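Local coordinates for protein putative glycoside hydrolase (PDB 3GYC) that is of unconfirmed function but probably hydrolyses glycosidic bonds, as a putative glycoside hydrolase with a cellulase-like TIM-barrel fold, at residues A[17-28]-A[50-59]; A[335-345]-A[369-379]. All coordinates share one frame; numbering follows the deposited sequence. Where two conformers were deposited one is given.

Interaction 1: residues A[17-28]-A[50-59]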
loop_
_atom_site.group_PDB
_atom_site.type_symbol
_atom_site.label_atom_id
_atom_site.label_comp_id
_atom_site.label_asym_id
_atom_site.label_seq_id
_atom_site.Cartn_x
_atom_site.Cartn_y
_atom_site.Cartn_z
ATOM N N ARG A 17 0.483 8.206 -11.983
ATOM C CA ARG A 17 0.270 8.973 -10.777
ATOM C C ARG A 17 1.347 8.705 -9.719
ATOM O O ARG A 17 1.847 7.583 -9.568
ATOM C CB ARG A 17 -1.131 8.738 -10.200
ATOM C CG ARG A 17 -2.161 9.273 -11.087
ATOM C CD ARG A 17 -3.169 10.083 -10.359
ATOM N NE ARG A 17 -4.118 10.700 -11.257
ATOM C CZ ARG A 17 -4.874 11.751 -10.933
ATOM N NH1 ARG A 17 -4.768 12.334 -9.734
ATOM N NH2 ARG A 17 -5.733 12.223 -11.811
ATOM N N ALA A 18 1.739 9.769 -9.022
ATOM C CA ALA A 18 2.692 9.674 -7.922
ATOM C C ALA A 18 1.824 9.495 -6.675
ATOM O O ALA A 18 1.045 10.383 -6.269
ATOM C CB ALA A 18 3.593 10.911 -7.817
ATOM N N ILE A 19 1.964 8.323 -6.090
ATOM C CA ILE A 19 1.109 7.847 -4.977
ATOM C C ILE A 19 1.845 7.736 -3.651
ATOM O O ILE A 19 3.057 7.568 -3.615
ATOM C CB ILE A 19 0.406 6.479 -5.392
ATOM C CG1 ILE A 19 -0.713 6.070 -4.441
ATOM C CG2 ILE A 19 1.407 5.294 -5.536
ATOM C CD1 ILE A 19 -1.646 4.929 -5.047
ATOM N N THR A 20 1.110 7.911 -2.555
ATOM C CA THR A 20 1.627 7.663 -1.238
ATOM C C THR A 20 0.600 6.838 -0.391
ATOM O O THR A 20 -0.582 7.038 -0.525
ATOM C CB THR A 20 1.951 8.942 -0.484
ATOM O OG1 THR A 20 2.488 8.558 0.763
ATOM C CG2 THR A 20 0.699 9.801 -0.179
HETATM N N MSE A 21 1.111 5.907 0.404
HETATM C CA MSE A 21 0.321 5.137 1.360
HETATM C C MSE A 21 0.111 5.944 2.647
HETATM O O MSE A 21 1.100 6.279 3.342
HETATM C CB MSE A 21 1.047 3.858 1.738
HETATM C CG MSE A 21 0.295 3.069 2.786
HETATM SE SE MSE A 21 1.430 1.778 3.584
HETATM C CE MSE A 21 2.496 2.984 4.700
ATOM N N TRP A 22 -1.139 6.352 2.893
ATOM C CA TRP A 22 -1.539 6.951 4.172
ATOM C C TRP A 22 -2.310 5.956 5.053
ATOM O O TRP A 22 -2.787 6.315 6.149
ATOM C CB TRP A 22 -2.271 8.264 3.958
ATOM C CG TRP A 22 -1.341 9.448 3.694
ATOM C CD1 TRP A 22 -0.004 9.402 3.469
ATOM C CD2 TRP A 22 -1.718 10.843 3.505
ATOM N NE1 TRP A 22 0.506 10.683 3.250
ATOM C CE2 TRP A 22 -0.526 11.575 3.291
ATOM C CE3 TRP A 22 -2.907 11.543 3.636
ATOM C CZ2 TRP A 22 -0.519 12.940 3.103
ATOM C CZ3 TRP A 22 -2.893 12.880 3.458
ATOM C CH2 TRP A 22 -1.710 13.574 3.186
ATOM N N ASP A 23 -2.383 4.707 4.573
ATOM C CA ASP A 23 -2.820 3.540 5.335
ATOM C C ASP A 23 -4.033 3.830 6.252
ATOM O O ASP A 23 -5.058 4.288 5.781
ATOM C CB ASP A 23 -1.598 2.961 6.094
ATOM C CG ASP A 23 -0.848 4.044 6.944
ATOM O OD1 ASP A 23 -0.007 4.784 6.358
ATOM O OD2 ASP A 23 -1.143 4.196 8.161
ATOM N N PHE A 24 -3.902 3.551 7.541
ATOM C CA PHE A 24 -4.941 3.853 8.525
ATOM C C PHE A 24 -4.541 5.101 9.341
ATOM O O PHE A 24 -5.308 5.578 10.180
ATOM C CB PHE A 24 -5.238 2.610 9.394
ATOM C CG PHE A 24 -4.033 1.779 9.742
ATOM C CD1 PHE A 24 -3.293 2.039 10.900
ATOM C CD2 PHE A 24 -3.647 0.722 8.935
ATOM C CE1 PHE A 24 -2.165 1.219 11.223
ATOM C CE2 PHE A 24 -2.547 -0.075 9.257
ATOM C CZ PHE A 24 -1.812 0.188 10.401
ATOM N N SER A 25 -3.371 5.700 9.029
ATOM C CA SER A 25 -2.948 6.899 9.730
ATOM C C SER A 25 -3.844 8.133 9.437
ATOM O O SER A 25 -4.032 8.971 10.304
ATOM C CB SER A 25 -1.489 7.207 9.425
ATOM O OG SER A 25 -0.604 6.165 9.806
ATOM N N TRP A 26 -4.419 8.222 8.234
ATOM C CA TRP A 26 -5.246 9.343 7.862
ATOM C C TRP A 26 -6.415 9.546 8.838
ATOM O O TRP A 26 -6.846 10.690 9.072
ATOM C CB TRP A 26 -5.779 9.163 6.392
ATOM C CG TRP A 26 -6.820 8.087 6.287
ATOM C CD1 TRP A 26 -6.609 6.766 6.109
ATOM C CD2 TRP A 26 -8.239 8.251 6.400
ATOM N NE1 TRP A 26 -7.806 6.084 6.125
ATOM C CE2 TRP A 26 -8.821 6.974 6.264
ATOM C CE3 TRP A 26 -9.065 9.335 6.611
ATOM C CZ2 TRP A 26 -10.187 6.771 6.329
ATOM C CZ3 TRP A 26 -10.395 9.147 6.672
ATOM C CH2 TRP A 26 -10.958 7.876 6.534
ATOM N N LEU A 27 -6.945 8.442 9.363
ATOM C CA LEU A 27 -8.070 8.525 10.288
ATOM C C LEU A 27 -7.591 8.481 11.738
ATOM O O LEU A 27 -8.145 9.197 12.580
ATOM C CB LEU A 27 -9.047 7.369 10.017
ATOM C CG LEU A 27 -10.355 7.373 10.788
ATOM C CD1 LEU A 27 -11.113 8.687 10.526
ATOM C CD2 LEU A 27 -11.177 6.070 10.436
ATOM N N GLU A 28 -6.585 7.666 12.027
ATOM C CA GLU A 28 -6.144 7.421 13.410
ATOM C C GLU A 28 -5.214 8.423 14.046
ATOM O O GLU A 28 -5.294 8.649 15.240
ATOM C CB GLU A 28 -5.478 6.058 13.493
ATOM C CG GLU A 28 -6.528 4.979 13.391
ATOM C CD GLU A 28 -5.964 3.582 13.441
ATOM O OE1 GLU A 28 -5.075 3.309 14.274
ATOM O OE2 GLU A 28 -6.499 2.705 12.717
ATOM N N GLY A 50 4.054 17.227 -5.063
ATOM C CA GLY A 50 3.776 16.671 -6.392
ATOM C C GLY A 50 3.074 15.330 -6.430
ATOM O O GLY A 50 2.968 14.736 -7.496
ATOM N N TYR A 51 2.631 14.821 -5.271
ATOM C CA TYR A 51 1.885 13.568 -5.243
ATOM C C TYR A 51 0.440 13.883 -5.650
ATOM O O TYR A 51 -0.087 14.938 -5.309
ATOM C CB TYR A 51 1.917 12.887 -3.837
ATOM C CG TYR A 51 3.314 12.499 -3.477
ATOM C CD1 TYR A 51 3.859 11.320 -3.934
ATOM C CD2 TYR A 51 4.133 13.376 -2.752
ATOM C CE1 TYR A 51 5.210 11.004 -3.683
ATOM C CE2 TYR A 51 5.496 13.060 -2.482
ATOM C CZ TYR A 51 6.008 11.877 -2.945
ATOM O OH TYR A 51 7.347 11.573 -2.742
ATOM N N ASN A 52 -0.176 12.988 -6.415
ATOM C CA ASN A 52 -1.565 13.151 -6.837
ATOM C C ASN A 52 -2.428 11.896 -6.652
ATOM O O ASN A 52 -3.484 11.769 -7.234
ATOM C CB ASN A 52 -1.679 13.750 -8.244
ATOM C CG ASN A 52 -1.020 12.923 -9.322
ATOM O OD1 ASN A 52 -0.316 11.933 -9.039
ATOM N ND2 ASN A 52 -1.285 13.297 -10.579
ATOM N N ALA A 53 -1.974 10.978 -5.794
ATOM C CA ALA A 53 -2.757 9.795 -5.434
ATOM C C ALA A 53 -2.368 9.370 -3.996
ATOM O O ALA A 53 -1.253 9.634 -3.541
ATOM C CB ALA A 53 -2.522 8.628 -6.451
ATOM N N ILE A 54 -3.300 8.742 -3.291
ATOM C CA ILE A 54 -3.100 8.238 -1.939
ATOM C C ILE A 54 -3.767 6.870 -1.845
ATOM O O ILE A 54 -4.817 6.656 -2.424
ATOM C CB ILE A 54 -3.765 9.174 -0.896
ATOM C CG1 ILE A 54 -3.322 10.631 -1.098
ATOM C CG2 ILE A 54 -3.466 8.745 0.496
ATOM C CD1 ILE A 54 -4.141 11.699 -0.243
ATOM N N ARG A 55 -3.125 5.947 -1.159
ATOM C CA ARG A 55 -3.687 4.635 -0.860
ATOM C C ARG A 55 -4.112 4.656 0.618
ATOM O O ARG A 55 -3.302 4.945 1.494
ATOM C CB ARG A 55 -2.638 3.564 -1.110
ATOM C CG ARG A 55 -3.040 2.205 -0.657
ATOM C CD ARG A 55 -1.937 1.285 -0.699
ATOM N NE ARG A 55 -2.299 -0.019 -0.192
ATOM C CZ ARG A 55 -1.501 -0.794 0.534
ATOM N NH1 ARG A 55 -0.286 -0.367 0.908
ATOM N NH2 ARG A 55 -1.942 -1.965 0.964
ATOM N N ILE A 56 -5.393 4.411 0.916
ATOM C CA ILE A 56 -5.815 4.472 2.282
ATOM C C ILE A 56 -6.605 3.225 2.669
ATOM O O ILE A 56 -7.135 2.490 1.829
ATOM C CB ILE A 56 -6.688 5.699 2.606
ATOM C CG1 ILE A 56 -8.006 5.717 1.796
ATOM C CG2 ILE A 56 -5.967 6.985 2.420
ATOM C CD1 ILE A 56 -8.967 6.821 2.207
ATOM N N ASP A 57 -6.679 3.041 3.961
ATOM C CA ASP A 57 -7.551 2.007 4.514
ATOM C C ASP A 57 -8.975 2.583 4.560
ATOM O O ASP A 57 -9.201 3.677 5.126
ATOM C CB ASP A 57 -7.085 1.611 5.905
ATOM C CG ASP A 57 -7.771 0.330 6.396
ATOM O OD1 ASP A 57 -8.915 0.043 5.977
ATOM O OD2 ASP A 57 -7.115 -0.432 7.124
ATOM N N ALA A 58 -9.929 1.847 3.971
ATOM C CA ALA A 58 -11.351 2.251 3.902
ATOM C C ALA A 58 -12.163 1.701 5.109
ATOM O O ALA A 58 -13.345 2.049 5.249
ATOM C CB ALA A 58 -11.974 1.733 2.614
ATOM N N TYR A 59 -11.537 0.830 5.927
ATOM C CA TYR A 59 -12.213 0.190 7.093
ATOM C C TYR A 59 -13.598 -0.344 6.679
ATOM O O TYR A 59 -14.618 -0.049 7.341
ATOM C CB TYR A 59 -12.398 1.190 8.217
ATOM C CG TYR A 59 -11.159 1.811 8.835
ATOM C CD1 TYR A 59 -10.538 2.906 8.265
ATOM C CD2 TYR A 59 -10.663 1.348 10.063
ATOM C CE1 TYR A 59 -9.425 3.504 8.873
ATOM C CE2 TYR A 59 -9.548 1.925 10.666
ATOM C CZ TYR A 59 -8.942 3.015 10.081
ATOM O OH TYR A 59 -7.848 3.611 10.686
#

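Interaction 2: residues A[335-345]-A[369-379]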
loop_
_atom_site.group_PDB
_atom_site.type_symbol
_atom_site.label_atom_id
_atom_site.label_comp_id
_atom_site.label_asym_id
_atom_site.label_seq_id
_atom_site.Cartn_x
_atom_site.Cartn_y
_atom_site.Cartn_z
ATOM N N ALA A 335 9.989 3.734 -12.456
ATOM C CA ALA A 335 9.374 4.664 -13.378
ATOM C C ALA A 335 9.883 4.463 -14.817
ATOM O O ALA A 335 9.122 4.556 -15.773
ATOM C CB ALA A 335 9.609 6.105 -12.925
ATOM N N ARG A 336 11.152 4.134 -14.967
ATOM C CA ARG A 336 11.728 4.019 -16.286
ATOM C C ARG A 336 11.252 2.770 -17.063
ATOM O O ARG A 336 11.277 2.761 -18.282
ATOM C CB ARG A 336 13.259 4.084 -16.174
ATOM C CG ARG A 336 13.924 4.434 -17.460
ATOM C CD ARG A 336 15.438 4.573 -17.347
ATOM N NE ARG A 336 15.919 5.836 -16.773
ATOM C CZ ARG A 336 16.515 5.944 -15.598
ATOM N NH1 ARG A 336 16.696 4.870 -14.864
ATOM N NH2 ARG A 336 16.956 7.118 -15.176
ATOM N N THR A 337 10.798 1.730 -16.372
ATOM C CA THR A 337 10.338 0.502 -17.053
ATOM C C THR A 337 9.066 0.634 -17.888
ATOM O O THR A 337 8.842 -0.163 -18.786
ATOM C CB THR A 337 10.028 -0.621 -16.067
ATOM O OG1 THR A 337 8.853 -0.273 -15.323
ATOM C CG2 THR A 337 11.247 -0.876 -15.159
ATOM N N GLY A 338 8.232 1.612 -17.563
ATOM C CA GLY A 338 6.961 1.822 -18.265
ATOM C C GLY A 338 5.811 0.953 -17.779
ATOM O O GLY A 338 4.687 1.098 -18.246
HETATM N N MSE A 339 6.068 0.051 -16.835
HETATM C CA MSE A 339 5.008 -0.834 -16.343
HETATM C C MSE A 339 4.243 -0.289 -15.145
HETATM O O MSE A 339 3.196 -0.826 -14.816
HETATM C CB MSE A 339 5.587 -2.208 -16.026
HETATM C CG MSE A 339 6.171 -2.907 -17.262
HETATM SE SE MSE A 339 5.012 -3.113 -18.736
HETATM C CE MSE A 339 3.401 -3.607 -17.731
ATOM N N TRP A 340 4.746 0.750 -14.487
ATOM C CA TRP A 340 4.064 1.273 -13.311
ATOM C C TRP A 340 3.117 2.420 -13.649
ATOM O O TRP A 340 3.492 3.338 -14.351
ATOM C CB TRP A 340 5.082 1.720 -12.254
ATOM C CG TRP A 340 5.499 0.664 -11.236
ATOM C CD1 TRP A 340 4.987 0.538 -9.999
ATOM C CD2 TRP A 340 6.525 -0.330 -11.351
ATOM N NE1 TRP A 340 5.573 -0.484 -9.336
ATOM C CE2 TRP A 340 6.537 -1.039 -10.135
ATOM C CE3 TRP A 340 7.424 -0.704 -12.362
ATOM C CZ2 TRP A 340 7.398 -2.089 -9.894
ATOM C CZ3 TRP A 340 8.295 -1.746 -12.116
ATOM C CH2 TRP A 340 8.270 -2.438 -10.897
ATOM N N VAL A 341 1.880 2.329 -13.183
ATOM C CA VAL A 341 0.875 3.385 -13.358
ATOM C C VAL A 341 0.719 4.216 -12.080
ATOM O O VAL A 341 0.162 5.310 -12.106
ATOM C CB VAL A 341 -0.516 2.790 -13.796
ATOM C CG1 VAL A 341 -0.393 2.099 -15.173
ATOM C CG2 VAL A 341 -1.042 1.821 -12.767
ATOM N N GLY A 342 1.224 3.680 -10.976
ATOM C CA GLY A 342 1.235 4.329 -9.679
ATOM C C GLY A 342 2.554 4.012 -8.984
ATOM O O GLY A 342 2.844 2.851 -8.693
ATOM N N VAL A 343 3.356 5.039 -8.703
ATOM C CA VAL A 343 4.643 4.845 -8.073
ATOM C C VAL A 343 4.785 5.702 -6.827
ATOM O O VAL A 343 4.454 6.846 -6.886
ATOM C CB VAL A 343 5.780 5.205 -9.051
ATOM C CG1 VAL A 343 7.141 4.853 -8.420
ATOM C CG2 VAL A 343 5.584 4.517 -10.376
ATOM N N ALA A 344 5.186 5.100 -5.682
ATOM C CA ALA A 344 5.456 5.794 -4.437
ATOM C C ALA A 344 6.977 5.942 -4.348
ATOM O O ALA A 344 7.710 5.152 -4.945
ATOM C CB ALA A 344 4.959 5.006 -3.244
ATOM N N THR A 345 7.425 6.959 -3.636
ATOM C CA THR A 345 8.848 7.188 -3.398
ATOM C C THR A 345 9.243 6.406 -2.158
ATOM O O THR A 345 10.392 5.969 -2.051
ATOM C CB THR A 345 9.157 8.679 -3.213
ATOM O OG1 THR A 345 8.357 9.185 -2.141
ATOM C CG2 THR A 345 8.895 9.452 -4.519
ATOM N N ILE A 369 9.490 13.122 -12.214
ATOM C CA ILE A 369 9.914 11.985 -13.026
ATOM C C ILE A 369 8.791 10.952 -13.195
ATOM O O ILE A 369 8.542 10.448 -14.309
ATOM C CB ILE A 369 11.155 11.317 -12.418
ATOM C CG1 ILE A 369 12.410 12.182 -12.654
ATOM C CG2 ILE A 369 11.367 9.913 -13.020
ATOM C CD1 ILE A 369 13.550 11.892 -11.649
ATOM N N ILE A 370 8.101 10.655 -12.093
ATOM C CA ILE A 370 7.042 9.660 -12.093
ATOM C C ILE A 370 5.922 10.085 -13.031
ATOM O O ILE A 370 5.512 9.324 -13.907
ATOM C CB ILE A 370 6.432 9.483 -10.719
ATOM C CG1 ILE A 370 7.377 8.745 -9.777
ATOM C CG2 ILE A 370 5.087 8.713 -10.836
ATOM C CD1 ILE A 370 7.015 8.979 -8.285
ATOM N N ARG A 371 5.458 11.321 -12.854
ATOM C CA ARG A 371 4.313 11.807 -13.620
ATOM C C ARG A 371 4.579 12.109 -15.108
ATOM O O ARG A 371 3.645 12.263 -15.877
ATOM C CB ARG A 371 3.686 12.991 -12.897
ATOM C CG ARG A 371 3.094 12.540 -11.554
ATOM C CD ARG A 371 2.715 13.707 -10.689
ATOM N NE ARG A 371 1.775 14.584 -11.361
ATOM C CZ ARG A 371 1.172 15.621 -10.785
ATOM N NH1 ARG A 371 1.391 15.933 -9.503
ATOM N NH2 ARG A 371 0.318 16.339 -11.494
ATOM N N SER A 372 5.836 12.140 -15.498
ATOM C CA SER A 372 6.208 12.353 -16.891
ATOM C C SER A 372 6.788 11.058 -17.491
ATOM O O SER A 372 7.287 11.085 -18.588
ATOM C CB SER A 372 7.222 13.484 -16.999
ATOM O OG SER A 372 8.424 13.080 -16.390
ATOM N N SER A 373 6.737 9.935 -16.778
ATOM C CA SER A 373 7.211 8.684 -17.356
ATOM C C SER A 373 6.162 8.100 -18.329
ATOM O O SER A 373 4.999 7.995 -17.999
ATOM C CB SER A 373 7.570 7.680 -16.270
ATOM O OG SER A 373 8.667 8.154 -15.505
ATOM N N PRO A 374 6.568 7.792 -19.572
ATOM C CA PRO A 374 5.636 7.144 -20.502
ATOM C C PRO A 374 5.315 5.704 -20.101
ATOM O O PRO A 374 6.170 5.016 -19.552
ATOM C CB PRO A 374 6.413 7.146 -21.817
ATOM C CG PRO A 374 7.807 7.250 -21.444
ATOM C CD PRO A 374 7.891 8.001 -20.175
ATOM N N LEU A 375 4.098 5.260 -20.386
ATOM C CA LEU A 375 3.636 3.891 -20.106
ATOM C C LEU A 375 3.970 2.936 -21.254
ATOM O O LEU A 375 3.976 3.337 -22.408
ATOM C CB LEU A 375 2.116 3.888 -19.880
ATOM C CG LEU A 375 1.633 4.596 -18.604
ATOM C CD1 LEU A 375 0.104 4.603 -18.555
ATOM C CD2 LEU A 375 2.212 3.896 -17.429
ATOM N N ASP A 376 4.205 1.669 -20.927
ATOM C CA ASP A 376 4.536 0.636 -21.926
ATOM C C ASP A 376 3.329 0.377 -22.845
ATOM O O ASP A 376 2.176 0.476 -22.425
ATOM C CB ASP A 376 4.982 -0.624 -21.187
ATOM C CG ASP A 376 5.616 -1.661 -22.083
ATOM O OD1 ASP A 376 6.851 -1.779 -22.066
ATOM O OD2 ASP A 376 4.892 -2.341 -22.827
ATOM N N GLU A 377 3.593 0.072 -24.113
ATOM C CA GLU A 377 2.517 -0.208 -25.079
ATOM C C GLU A 377 1.760 -1.487 -24.733
ATOM O O GLU A 377 0.628 -1.669 -25.157
ATOM C CB GLU A 377 3.008 -0.181 -26.556
ATOM C CG GLU A 377 3.602 -1.463 -27.169
ATOM C CD GLU A 377 3.912 -1.292 -28.695
ATOM O OE1 GLU A 377 4.925 -0.644 -29.024
ATOM O OE2 GLU A 377 3.161 -1.802 -29.589
ATOM N N SER A 378 2.355 -2.365 -23.938
ATOM C CA SER A 378 1.627 -3.538 -23.465
ATOM C C SER A 378 0.406 -3.129 -22.616
ATOM O O SER A 378 -0.520 -3.915 -22.457
ATOM C CB SER A 378 2.523 -4.437 -22.655
ATOM O OG SER A 378 2.968 -3.782 -21.479
ATOM N N LEU A 379 0.434 -1.910 -22.076
ATOM C CA LEU A 379 -0.686 -1.367 -21.279
ATOM C C LEU A 379 -1.590 -0.422 -22.056
ATOM O O LEU A 379 -2.796 -0.405 -21.845
ATOM C CB LEU A 379 -0.169 -0.598 -20.061
ATOM C CG LEU A 379 0.729 -1.334 -19.071
ATOM C CD1 LEU A 379 1.054 -0.378 -17.928
ATOM C CD2 LEU A 379 0.094 -2.629 -18.570
#

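Interaction 1: residues A[17-28]-A[50-59]
Ile19, Thr20 and Met21 of strand 17-23 pair in parallel with Ala53, Ile54 and Arg55 of strand 53-57, the axes inclined by 27° with 4.4 Å between them. Arg55 N donates to Thr20 O at 2.8 Å. The register then slips by one residue in a beta bulge, where Arg55 O takes Trp22 N and, weakly, Asp23 N.

At the start of the pair, Arg17 and Asn52 hold each other. Arg17 NH1 donates to Asn52 O at 2.9 Å, with the acceptor close to the guanidinium plane. Asn52 ND2 lies over one face of the guanidinium, the amide and guanidinium planes 23° apart. Asn52 CG sits between its own backbone N and carbonyl carbon (chi1 60°), and this turns OD1 onto Ala18 N at 3.0 Å. Arg17 NH2 forms a salt bridge with Asp107, and NE bonds Leu393 O. With an alanine at this position, the Asn52 amide is likely to turn more freely and Asp107 to lose its salt-bridge mate.

On one face of the sheet, Ile54 CG2 packs on Trp22 CB at 3.7 Å. Farther on, Ile56 lies across one face of the Trp26 indole. Trp26 NE1 donates to a lone pair of Asp57 O at 3.0 Å. Leu27 CD2 sits over the face of the Tyr59 ring, and Tyr59 OH donates to the anti lone pair of Glu28 OE2 at 2.6 Å. On the other face, the extended Arg55 runs beside Met21, a selenomethionine; its NH1 forms a salt bridge with Glu305 and its NH2 bonds Asn160.

Polar side chains thus tie the strands together at both ends. Glu28 OE2 also meets Arg117 in a salt bridge and OE1 bonds Ser84 OG, so Glu28 ties helix 25-28 to Tyr59.

Interaction 2: residues A[335-345]-A[369-379]
The side chain of Met339, a selenomethionine, starts away from 369-379 but bends back at chi2 (-55°) and chi3 (-41°), so that SE and CE come over the start of helix 377-380. SE lies 3.5 Å from Asp376 CB and just as near Ser378 OG. CE rests on Leu379 CD2, also at 3.5 Å. Asp376 CG stands opposite the backbone N (chi1 -168°), and OD2 accepts from both Ser378 N and Ser378 OG. The amide uses the anti lone pair, whereas the hydroxyl comes from above the carboxylate plane. Asp376 OD1 meets Arg295 in a salt bridge.

One backbone bond joins the segments: Asp376 N donates to Gly338 O at 2.8 Å. Gly338 has positive phi, and its CA makes a C-H...O contact with Pro374 O. A CB at this position would point at 369-379 and come tight against Asp376 N.

Leu375 CD2 touches Trp340 O at 3.4 Å and packs on Val341 CG1. Leu379 CD1 reaches the same valine methyl. Leu389 and Leu390 of helix 384-390 also touch Val341. Nearer the end of helix 360-371, Ile370 lays CG1 and CG2 against Val343 CB, both at 4.0 Å, while its CD1 extends to Val343 O. Ala335 CB meets Ser373 OG, which donates a hydrogen bond to Ile369 O.

Here the turn from helix 321-337 into strand 340-343 meets the exit of helix 360-371. Asp376 N-caps the following helix. This is the helix-to-strand return of a beta/alpha barrel, packed against the chain that leaves its last strand.

Overall arrangement
Interaction 1 closes along the chain before interaction 2 opens, and their centres are about 19 Å apart. Both reach the same parallel sheet. Strand 17-23 lies between strands 53-57 and 340-343, so interaction 1 pairs the first two strands, and interaction 2 packs helix ends around the last. Backbone bonds of Arg17 with Val341 and Val343, and of Ile19 with Val343, join first strand to last, as expected of a closing TIM barrel. Helix 360-371 reaches interaction 1 through Arg371 NH1, which probably bonds Gly50 O. Separately, Tyr51 OH probably bonds Thr345 OG1. The two contacts therefore meet at the barrel seam, where the early and late parts of the chain come together.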